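Local coordinates for protein fructose-bisphosphatase (Pyrococcus horikoshii, PDB 1VDW) that probably hydrolyses fructose 1,6-bisphosphate to fructose 6-phosphate and phosphate with the help of magnesium, as a homodimeric member of the inositol monophosphatase superfamily, at residues A[6-17]-A[53-63]; A[214-224]-A[235-245]. All coordinates share one frame; numbering follows the deposited sequence.

Contact 1: residues A[6-17]-A[53-63]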
loop_
_atom_site.group_PDB
_atom_site.type_symbol
_atom_site.label_atom_id
_atom_site.label_comp_id
_atom_site.label_asym_id
_atom_site.label_seq_id
_atom_site.Cartn_x
_atom_site.Cartn_y
_atom_site.Cartn_z
ATOM N N TRP A 6 -9.390 13.975 25.433
ATOM C CA TRP A 6 -9.662 13.383 24.129
ATOM C C TRP A 6 -8.608 12.332 23.796
ATOM O O TRP A 6 -8.900 11.327 23.147
ATOM C CB TRP A 6 -9.700 14.462 23.044
ATOM C CG TRP A 6 -10.917 15.329 23.131
ATOM C CD1 TRP A 6 -10.958 16.667 23.415
ATOM C CD2 TRP A 6 -12.278 14.911 22.970
ATOM N NE1 TRP A 6 -12.258 17.105 23.440
ATOM C CE2 TRP A 6 -13.089 16.052 23.166
ATOM C CE3 TRP A 6 -12.890 13.688 22.669
ATOM C CZ2 TRP A 6 -14.486 16.000 23.084
ATOM C CZ3 TRP A 6 -14.282 13.637 22.586
ATOM C CH2 TRP A 6 -15.062 14.789 22.789
ATOM N N ARG A 7 -7.381 12.557 24.250
ATOM C CA ARG A 7 -6.315 11.602 23.993
ATOM C C ARG A 7 -6.602 10.295 24.734
ATOM O O ARG A 7 -6.262 9.212 24.260
ATOM C CB ARG A 7 -4.965 12.203 24.399
ATOM C CG ARG A 7 -4.658 13.506 23.659
ATOM C CD ARG A 7 -3.283 14.066 23.983
ATOM N NE ARG A 7 -2.204 13.304 23.359
ATOM C CZ ARG A 7 -0.919 13.632 23.444
ATOM N NH1 ARG A 7 -0.553 14.710 24.128
ATOM N NH2 ARG A 7 -0.000 12.893 22.838
ATOM N N LYS A 8 -7.247 10.397 25.895
ATOM C CA LYS A 8 -7.607 9.211 26.673
ATOM C C LYS A 8 -8.646 8.419 25.878
ATOM O O LYS A 8 -8.622 7.188 25.836
ATOM C CB LYS A 8 -8.180 9.631 28.037
ATOM C CG LYS A 8 -8.567 8.486 28.978
ATOM C CD LYS A 8 -9.994 7.996 28.757
ATOM C CE LYS A 8 -10.378 6.936 29.788
ATOM N NZ LYS A 8 -11.772 6.442 29.602
ATOM N N ILE A 9 -9.560 9.138 25.239
ATOM C CA ILE A 9 -10.589 8.500 24.434
ATOM C C ILE A 9 -9.956 7.772 23.244
ATOM O O ILE A 9 -10.402 6.689 22.863
ATOM C CB ILE A 9 -11.614 9.544 23.939
ATOM C CG1 ILE A 9 -12.350 10.134 25.146
ATOM C CG2 ILE A 9 -12.593 8.904 22.963
ATOM C CD1 ILE A 9 -13.369 11.186 24.801
ATOM N N ALA A 10 -8.913 8.363 22.670
ATOM C CA ALA A 10 -8.231 7.742 21.537
ATOM C C ALA A 10 -7.700 6.372 21.952
ATOM O O ALA A 10 -7.797 5.399 21.199
ATOM C CB ALA A 10 -7.087 8.628 21.063
ATOM N N ILE A 11 -7.142 6.294 23.158
ATOM C CA ILE A 11 -6.616 5.028 23.647
ATOM C C ILE A 11 -7.738 4.011 23.860
ATOM O O ILE A 11 -7.570 2.834 23.555
ATOM C CB ILE A 11 -5.832 5.211 24.959
ATOM C CG1 ILE A 11 -4.666 6.174 24.728
ATOM C CG2 ILE A 11 -5.330 3.861 25.459
ATOM C CD1 ILE A 11 -3.731 5.761 23.620
ATOM N N ASP A 12 -8.879 4.450 24.389
ATOM C CA ASP A 12 -9.996 3.526 24.576
ATOM C C ASP A 12 -10.353 2.943 23.211
ATOM O O ASP A 12 -10.647 1.755 23.086
ATOM C CB ASP A 12 -11.235 4.234 25.141
ATOM C CG ASP A 12 -11.038 4.745 26.558
ATOM O OD1 ASP A 12 -10.197 4.190 27.295
ATOM O OD2 ASP A 12 -11.752 5.698 26.937
ATOM N N ILE A 13 -10.329 3.792 22.189
ATOM C CA ILE A 13 -10.651 3.364 20.835
ATOM C C ILE A 13 -9.619 2.378 20.288
ATOM O O ILE A 13 -9.985 1.380 19.668
ATOM C CB ILE A 13 -10.794 4.588 19.906
ATOM C CG1 ILE A 13 -12.055 5.366 20.300
ATOM C CG2 ILE A 13 -10.855 4.145 18.447
ATOM C CD1 ILE A 13 -12.214 6.697 19.606
ATOM N N ILE A 14 -8.337 2.642 20.521
ATOM C CA ILE A 14 -7.300 1.719 20.060
ATOM C C ILE A 14 -7.610 0.345 20.643
ATOM O O ILE A 14 -7.621 -0.659 19.935
ATOM C CB ILE A 14 -5.884 2.149 20.533
ATOM C CG1 ILE A 14 -5.403 3.349 19.717
ATOM C CG2 ILE A 14 -4.896 0.986 20.394
ATOM C CD1 ILE A 14 -4.044 3.866 20.134
ATOM N N ARG A 15 -7.871 0.310 21.946
ATOM C CA ARG A 15 -8.174 -0.945 22.620
ATOM C C ARG A 15 -9.439 -1.611 22.083
ATOM O O ARG A 15 -9.449 -2.818 21.835
ATOM C CB ARG A 15 -8.290 -0.702 24.125
ATOM C CG ARG A 15 -6.967 -0.298 24.745
ATOM C CD ARG A 15 -7.123 0.141 26.187
ATOM N NE ARG A 15 -5.825 0.411 26.794
ATOM C CZ ARG A 15 -5.648 1.099 27.915
ATOM N NH1 ARG A 15 -6.691 1.598 28.567
ATOM N NH2 ARG A 15 -4.425 1.286 28.386
ATOM N N ASP A 16 -10.504 -0.837 21.899
ATOM C CA ASP A 16 -11.746 -1.394 21.378
ATOM C C ASP A 16 -11.540 -1.938 19.966
ATOM O O ASP A 16 -12.075 -2.989 19.610
ATOM C CB ASP A 16 -12.853 -0.333 21.366
ATOM C CG ASP A 16 -13.269 0.095 22.760
ATOM O OD1 ASP A 16 -13.241 -0.756 23.674
ATOM O OD2 ASP A 16 -13.640 1.274 22.938
ATOM N N PHE A 17 -10.753 -1.221 19.169
ATOM C CA PHE A 17 -10.481 -1.630 17.798
ATOM C C PHE A 17 -9.703 -2.940 17.749
ATOM O O PHE A 17 -10.077 -3.864 17.027
ATOM C CB PHE A 17 -9.683 -0.549 17.071
ATOM C CG PHE A 17 -9.514 -0.818 15.608
ATOM C CD1 PHE A 17 -10.430 -0.321 14.690
ATOM C CD2 PHE A 17 -8.458 -1.597 15.147
ATOM C CE1 PHE A 17 -10.299 -0.597 13.334
ATOM C CE2 PHE A 17 -8.320 -1.878 13.792
ATOM C CZ PHE A 17 -9.241 -1.378 12.886
ATOM N N ILE A 53 -18.653 0.304 17.658
ATOM C CA ILE A 53 -17.762 0.637 18.760
ATOM C C ILE A 53 -17.362 2.104 18.863
ATOM O O ILE A 53 -17.306 2.655 19.964
ATOM C CB ILE A 53 -16.476 -0.224 18.718
ATOM C CG1 ILE A 53 -15.735 -0.003 17.398
ATOM C CG2 ILE A 53 -16.832 -1.694 18.891
ATOM C CD1 ILE A 53 -14.445 -0.793 17.281
ATOM N N ILE A 54 -17.103 2.746 17.731
ATOM C CA ILE A 54 -16.675 4.137 17.758
ATOM C C ILE A 54 -17.804 5.167 17.804
ATOM O O ILE A 54 -17.726 6.137 18.559
ATOM C CB ILE A 54 -15.751 4.441 16.555
ATOM C CG1 ILE A 54 -15.062 5.791 16.757
ATOM C CG2 ILE A 54 -16.553 4.434 15.264
ATOM C CD1 ILE A 54 -13.946 6.058 15.772
ATOM N N ILE A 55 -18.851 4.966 17.014
ATOM C CA ILE A 55 -19.957 5.915 17.006
ATOM C C ILE A 55 -20.651 5.966 18.362
ATOM O O ILE A 55 -20.964 7.045 18.867
ATOM C CB ILE A 55 -20.991 5.561 15.918
ATOM C CG1 ILE A 55 -20.332 5.633 14.538
ATOM C CG2 ILE A 55 -22.178 6.512 15.996
ATOM C CD1 ILE A 55 -19.704 6.980 14.219
ATOM N N SER A 56 -20.884 4.799 18.954
ATOM C CA SER A 56 -21.538 4.732 20.254
ATOM C C SER A 56 -20.703 5.481 21.286
ATOM O O SER A 56 -21.236 6.189 22.141
ATOM C CB SER A 56 -21.708 3.275 20.688
ATOM O OG SER A 56 -20.453 2.640 20.846
ATOM N N LYS A 57 -19.389 5.324 21.193
ATOM C CA LYS A 57 -18.458 5.973 22.108
ATOM C C LYS A 57 -18.688 7.481 22.170
ATOM O O LYS A 57 -18.861 8.052 23.248
ATOM C CB LYS A 57 -17.022 5.688 21.660
ATOM C CG LYS A 57 -15.942 6.254 22.566
ATOM C CD LYS A 57 -15.864 5.504 23.887
ATOM C CE LYS A 57 -14.629 5.919 24.676
ATOM N NZ LYS A 57 -14.503 5.178 25.963
ATOM N N PHE A 58 -18.700 8.126 21.009
ATOM C CA PHE A 58 -18.897 9.568 20.946
ATOM C C PHE A 58 -20.339 9.990 21.188
ATOM O O PHE A 58 -20.590 11.045 21.771
ATOM C CB PHE A 58 -18.398 10.098 19.601
ATOM C CG PHE A 58 -16.909 9.990 19.434
ATOM C CD1 PHE A 58 -16.054 10.755 20.220
ATOM C CD2 PHE A 58 -16.359 9.097 18.522
ATOM C CE1 PHE A 58 -14.671 10.635 20.104
ATOM C CE2 PHE A 58 -14.977 8.967 18.397
ATOM C CZ PHE A 58 -14.130 9.738 19.191
ATOM N N LYS A 59 -21.287 9.168 20.752
ATOM C CA LYS A 59 -22.696 9.483 20.953
ATOM C C LYS A 59 -22.989 9.543 22.448
ATOM O O LYS A 59 -23.658 10.462 22.922
ATOM C CB LYS A 59 -23.586 8.424 20.296
ATOM C CG LYS A 59 -25.077 8.698 20.437
ATOM C CD LYS A 59 -25.913 7.616 19.774
ATOM C CE LYS A 59 -27.401 7.879 19.954
ATOM N NZ LYS A 59 -27.813 9.182 19.361
ATOM N N ASP A 60 -22.474 8.563 23.188
ATOM C CA ASP A 60 -22.686 8.499 24.631
ATOM C C ASP A 60 -22.025 9.652 25.379
ATOM O O ASP A 60 -22.407 9.962 26.507
ATOM C CB ASP A 60 -22.176 7.167 25.192
ATOM C CG ASP A 60 -22.899 5.970 24.602
ATOM O OD1 ASP A 60 -24.056 6.130 24.156
ATOM O OD2 ASP A 60 -22.318 4.864 24.598
ATOM N N LEU A 61 -21.029 10.279 24.760
ATOM C CA LEU A 61 -20.342 11.407 25.381
ATOM C C LEU A 61 -21.176 12.672 25.245
ATOM O O LEU A 61 -20.883 13.690 25.875
ATOM C CB LEU A 61 -18.973 11.629 24.738
ATOM C CG LEU A 61 -17.875 10.641 25.128
ATOM C CD1 LEU A 61 -16.658 10.872 24.252
ATOM C CD2 LEU A 61 -17.523 10.815 26.600
ATOM N N GLY A 62 -22.205 12.602 24.409
ATOM C CA GLY A 62 -23.085 13.738 24.206
ATOM C C GLY A 62 -22.619 14.772 23.198
ATOM O O GLY A 62 -23.150 15.880 23.164
ATOM N N VAL A 63 -21.638 14.426 22.371
ATOM C CA VAL A 63 -21.139 15.367 21.373
ATOM C C VAL A 63 -21.808 15.133 20.022
ATOM O O VAL A 63 -22.458 14.106 19.815
ATOM C CB VAL A 63 -19.602 15.244 21.200
ATOM C CG1 VAL A 63 -18.912 15.461 22.537
ATOM C CG2 VAL A 63 -19.239 13.875 20.626
HETATM O O HOH W 1 -14.623 2.737 20.366
#
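Asp12 OD2 is gripped by two ammonium groups, one from each helix. Lys57 NZ reaches Asp12 OD2 across the contact at 3.0 Å, coming from above the carboxylate plane, whereas Lys8 NZ, one turn back in the same helix as the aspartate, takes the syn lone pair of that oxygen at 2.8 Å. A bend near the base of the Lys57 chain (chi2 71°), which is extended beyond it, carries the amine to the carboxylate, and the methylene next to the amine rests on Ile9 CG2. The shared carboxylate probably offsets the like charges of the two lysines.

Beside this salt-bridge network the contact turns apolar. Ile13 runs at about a right angle to Phe58, with Ile13 CD1 lying 3.6 Å from Phe58 CZ. Ile9 CG2 meets CE1 of that ring, and the other branch of Ile9 points tip to tip at Leu61. Trp6 brings its six-membered ring to the edge of Phe58, Trp6 CZ3 lying 3.9 Å from Phe58 CE1 near the Phe58 plane, and receives Val63 CG1 at its own edge, close to CH2. At the opposite end, Ile53 CD1 packs on the backbone of Asp16 and Phe17, and in one conformer of Asp16 a water donates to its OD2 and, weakly, to Ile53 O.

The helices run nearly antiparallel, at 151° with axes 10.6 Å apart, and helix 45-60 gives way to a Schellman motif at Gly62. Phe58 and Ile54 continue onto strands 79-84 and 100-107, making this the antiparallel helix pair that covers a sheet in the layered αβ fold of the inositol monophosphatase superfamily.

Contact 2: residues A[214-224]-A[235-245]; sequences AIVKDLDGKDV and NIIAANNEELL
Lys217 leaves its strand with CG anti to the carbonyl carbon (chi1 -65°) and stays extended to its tip, while Glu242, CG anti to the backbone N, folds back at chi2 (59°); the two side chains therefore cross at about a right angle. Lys217 NZ meets Glu242 OE1 at 3.1 Å on the syn side, somewhat out of the carboxylate plane, and Glu242 OE2 more weakly at 3.3 Å. Leu245 lies beside this salt bridge, its CD1 3.5 Å from Ile215 CG2 and also against Lys217 CD.

Strand 215-217 is the outermost within this chain of a five-stranded mixed sheet, and it pairs antiparallel with strand 234-239, whose other neighbour is strand 189-193. Ile215 with Ala239 and Lys217 with Ile237 are hydrogen-bonded pairs, each closed by two backbone bonds. Between them Val216 faces Ala238 in a non-hydrogen-bonded pair, with CG2 against CB on the side covered by helices 175-184 and 199-211.

Beyond Lys217, Asp218 OD1 accepts from Asp220 N, which makes an Asx turn, and from Lys222 N on the opposite face of the carboxylate; Asp218 to Gly221 form a type I beta turn. Leu219 CD1 then packs against the amide of Asn235, whose OD1 is bonded to Asn195 N. Past the other strand, Asn241 caps helix 242-250, Asn241 OD1 accepting from Leu244 N at 2.9 Å.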
loop_
_atom_site.group_PDB
_atom_site.type_symbol
_atom_site.label_atom_id
_atom_site.label_comp_id
_atom_site.label_asym_id
_atom_site.label_seq_id
_atom_site.Cartn_x
_atom_site.Cartn_y
_atom_site.Cartn_z
ATOM N N ALA A 214 2.192 20.722 6.242
ATOM C CA ALA A 214 1.684 20.541 4.887
ATOM C C ALA A 214 0.704 21.631 4.481
ATOM O O ALA A 214 0.067 22.261 5.322
ATOM C CB ALA A 214 1.007 19.176 4.754
ATOM N N ILE A 215 0.602 21.840 3.174
ATOM C CA ILE A 215 -0.323 22.801 2.598
ATOM C C ILE A 215 -1.402 21.916 1.982
ATOM O O ILE A 215 -1.087 20.985 1.237
ATOM C CB ILE A 215 0.359 23.635 1.499
ATOM C CG1 ILE A 215 1.556 24.385 2.092
ATOM C CG2 ILE A 215 -0.636 24.623 0.895
ATOM C CD1 ILE A 215 2.456 25.015 1.058
ATOM N N VAL A 216 -2.665 22.178 2.303
ATOM C CA VAL A 216 -3.760 21.365 1.778
ATOM C C VAL A 216 -4.787 22.247 1.081
ATOM O O VAL A 216 -5.507 23.014 1.725
ATOM C CB VAL A 216 -4.458 20.568 2.908
ATOM C CG1 VAL A 216 -5.485 19.615 2.320
ATOM C CG2 VAL A 216 -3.421 19.799 3.728
ATOM N N LYS A 217 -4.861 22.126 -0.239
ATOM C CA LYS A 217 -5.786 22.940 -1.016
ATOM C C LYS A 217 -6.720 22.130 -1.901
ATOM O O LYS A 217 -6.549 20.918 -2.067
ATOM C CB LYS A 217 -4.989 23.939 -1.860
ATOM C CG LYS A 217 -4.236 24.958 -1.013
ATOM C CD LYS A 217 -3.333 25.853 -1.842
ATOM C CE LYS A 217 -2.700 26.926 -0.972
ATOM N NZ LYS A 217 -1.766 27.805 -1.733
ATOM N N ASP A 218 -7.724 22.805 -2.452
ATOM C CA ASP A 218 -8.682 22.161 -3.337
ATOM C C ASP A 218 -8.328 22.476 -4.786
ATOM O O ASP A 218 -7.274 23.051 -5.062
ATOM C CB ASP A 218 -10.121 22.612 -3.031
ATOM C CG ASP A 218 -10.319 24.120 -3.139
ATOM O OD1 ASP A 218 -9.587 24.788 -3.897
ATOM O OD2 ASP A 218 -11.239 24.636 -2.469
ATOM N N LEU A 219 -9.211 22.094 -5.705
ATOM C CA LEU A 219 -8.988 22.316 -7.129
ATOM C C LEU A 219 -8.875 23.789 -7.508
ATOM O O LEU A 219 -8.291 24.120 -8.538
ATOM C CB LEU A 219 -10.115 21.669 -7.942
ATOM C CG LEU A 219 -10.203 20.140 -7.940
ATOM C CD1 LEU A 219 -11.448 19.695 -8.695
ATOM C CD2 LEU A 219 -8.953 19.560 -8.577
ATOM N N ASP A 220 -9.434 24.667 -6.679
ATOM C CA ASP A 220 -9.390 26.103 -6.944
ATOM C C ASP A 220 -8.170 26.763 -6.316
ATOM O O ASP A 220 -8.025 27.984 -6.373
ATOM C CB ASP A 220 -10.654 26.790 -6.419
ATOM C CG ASP A 220 -11.922 26.229 -7.031
ATOM O OD1 ASP A 220 -11.909 25.901 -8.235
ATOM O OD2 ASP A 220 -12.933 26.130 -6.307
ATOM N N GLY A 221 -7.300 25.961 -5.708
ATOM C CA GLY A 221 -6.107 26.502 -5.084
ATOM C C GLY A 221 -6.340 27.171 -3.742
ATOM O O GLY A 221 -5.484 27.910 -3.257
ATOM N N LYS A 222 -7.492 26.907 -3.133
ATOM C CA LYS A 222 -7.833 27.487 -1.838
ATOM C C LYS A 222 -7.702 26.439 -0.745
ATOM O O LYS A 222 -7.918 25.251 -0.985
ATOM C CB LYS A 222 -9.267 28.019 -1.856
ATOM C CG LYS A 222 -9.478 29.239 -2.739
ATOM C CD LYS A 222 -8.756 30.450 -2.165
ATOM C CE LYS A 222 -9.098 31.720 -2.933
ATOM N NZ LYS A 222 -8.424 32.910 -2.341
ATOM N N ASP A 223 -7.348 26.880 0.457
ATOM C CA ASP A 223 -7.205 25.960 1.576
ATOM C C ASP A 223 -8.482 25.164 1.766
ATOM O O ASP A 223 -9.583 25.713 1.727
ATOM C CB ASP A 223 -6.883 26.715 2.869
ATOM C CG ASP A 223 -5.478 27.271 2.881
ATOM O OD1 ASP A 223 -4.546 26.533 2.502
ATOM O OD2 ASP A 223 -5.300 28.442 3.279
ATOM N N VAL A 224 -8.331 23.861 1.966
ATOM C CA VAL A 224 -9.480 22.997 2.171
ATOM C C VAL A 224 -10.137 23.322 3.507
ATOM O O VAL A 224 -9.457 23.508 4.512
ATOM C CB VAL A 224 -9.059 21.511 2.163
ATOM C CG1 VAL A 224 -10.249 20.624 2.509
ATOM C CG2 VAL A 224 -8.509 21.146 0.795
ATOM N N ASN A 235 -12.085 17.199 -3.133
ATOM C CA ASN A 235 -10.862 16.869 -3.852
ATOM C C ASN A 235 -9.744 17.544 -3.087
ATOM O O ASN A 235 -9.910 18.659 -2.589
ATOM C CB ASN A 235 -10.896 17.419 -5.274
ATOM C CG ASN A 235 -11.939 16.749 -6.125
ATOM O OD1 ASN A 235 -11.902 15.538 -6.331
ATOM N ND2 ASN A 235 -12.886 17.535 -6.626
ATOM N N ILE A 236 -8.604 16.877 -2.983
ATOM C CA ILE A 236 -7.497 17.469 -2.263
ATOM C C ILE A 236 -6.159 17.374 -2.972
ATOM O O ILE A 236 -5.866 16.408 -3.685
ATOM C CB ILE A 236 -7.329 16.838 -0.866
ATOM C CG1 ILE A 236 -7.053 15.339 -1.004
ATOM C CG2 ILE A 236 -8.572 17.096 -0.023
ATOM C CD1 ILE A 236 -6.734 14.649 0.315
ATOM N N ILE A 237 -5.363 18.416 -2.778
ATOM C CA ILE A 237 -4.012 18.479 -3.291
ATOM C C ILE A 237 -3.238 18.954 -2.068
ATOM O O ILE A 237 -3.273 20.140 -1.719
ATOM C CB ILE A 237 -3.849 19.495 -4.441
ATOM C CG1 ILE A 237 -4.721 19.093 -5.635
ATOM C CG2 ILE A 237 -2.396 19.543 -4.872
ATOM C CD1 ILE A 237 -6.203 19.351 -5.451
ATOM N N ALA A 238 -2.588 18.013 -1.392
ATOM C CA ALA A 238 -1.814 18.302 -0.191
ATOM C C ALA A 238 -0.344 18.080 -0.503
ATOM O O ALA A 238 0.016 17.071 -1.117
ATOM C CB ALA A 238 -2.259 17.391 0.950
ATOM N N ALA A 239 0.511 19.002 -0.079
ATOM C CA ALA A 239 1.930 18.866 -0.366
ATOM C C ALA A 239 2.826 19.499 0.680
ATOM O O ALA A 239 2.374 20.259 1.538
ATOM C CB ALA A 239 2.239 19.460 -1.744
ATOM N N ASN A 240 4.110 19.182 0.584
ATOM C CA ASN A 240 5.113 19.704 1.503
ATOM C C ASN A 240 5.860 20.867 0.858
ATOM O O ASN A 240 6.890 21.310 1.365
ATOM C CB ASN A 240 6.115 18.602 1.850
ATOM C CG ASN A 240 6.894 18.112 0.637
ATOM O OD1 ASN A 240 6.654 18.538 -0.497
ATOM N ND2 ASN A 240 7.829 17.202 0.872
ATOM N N ASN A 241 5.330 21.370 -0.251
ATOM C CA ASN A 241 5.987 22.441 -0.988
ATOM C C ASN A 241 4.960 23.156 -1.863
ATOM O O ASN A 241 4.237 22.518 -2.625
ATOM C CB ASN A 241 7.100 21.816 -1.838
ATOM C CG ASN A 241 7.871 22.830 -2.647
ATOM O OD1 ASN A 241 7.423 23.269 -3.704
ATOM N ND2 ASN A 241 9.046 23.203 -2.155
ATOM N N GLU A 242 4.899 24.481 -1.746
ATOM C CA GLU A 242 3.947 25.279 -2.516
ATOM C C GLU A 242 4.175 25.195 -4.024
ATOM O O GLU A 242 3.218 25.108 -4.792
ATOM C CB GLU A 242 4.001 26.742 -2.064
ATOM C CG GLU A 242 3.067 27.692 -2.816
ATOM C CD GLU A 242 1.599 27.304 -2.720
ATOM O OE1 GLU A 242 1.162 26.857 -1.637
ATOM O OE2 GLU A 242 0.873 27.464 -3.726
ATOM N N GLU A 243 5.433 25.222 -4.452
ATOM C CA GLU A 243 5.730 25.149 -5.880
ATOM C C GLU A 243 5.254 23.824 -6.470
ATOM O O GLU A 243 4.712 23.788 -7.572
ATOM C CB GLU A 243 7.230 25.317 -6.136
ATOM C CG GLU A 243 7.588 25.390 -7.615
ATOM C CD GLU A 243 9.080 25.533 -7.855
ATOM O OE1 GLU A 243 9.472 25.755 -9.021
ATOM O OE2 GLU A 243 9.858 25.419 -6.884
ATOM N N LEU A 244 5.458 22.737 -5.733
ATOM C CA LEU A 244 5.029 21.419 -6.191
ATOM C C LEU A 244 3.507 21.381 -6.284
ATOM O O LEU A 244 2.944 20.887 -7.260
ATOM C CB LEU A 244 5.524 20.341 -5.221
ATOM C CG LEU A 244 4.968 18.923 -5.403
ATOM C CD1 LEU A 244 5.244 18.432 -6.813
ATOM C CD2 LEU A 244 5.598 17.990 -4.373
ATOM N N LEU A 245 2.848 21.917 -5.264
ATOM C CA LEU A 245 1.392 21.947 -5.240
ATOM C C LEU A 245 0.879 22.699 -6.466
ATOM O O LEU A 245 -0.038 22.242 -7.146
ATOM C CB LEU A 245 0.901 22.618 -3.952
ATOM C CG LEU A 245 -0.563 22.395 -3.556
ATOM C CD1 LEU A 245 -0.750 22.772 -2.098
ATOM C CD2 LEU A 245 -1.489 23.200 -4.450
#

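Contacts 1 and 2 lie on opposite sides of the chain's centre, their own centres about 31 Å apart, and they share no helix or strand. Each is partly buried and combines apolar side chains with a lysine-carboxylate salt bridge. The chemistry follows the place in the fold. Contact 1 joins helix to helix, so side chains do the holding and the backbones stay apart; contact 2 joins strand to strand, where main-chain bonds fix the register and side chains add to it. Helices 3-20 and 45-60 pack on the eight-stranded sheet, whereas 214-224 and 235-245 build the border of the five-stranded one and link it to helix 242-250.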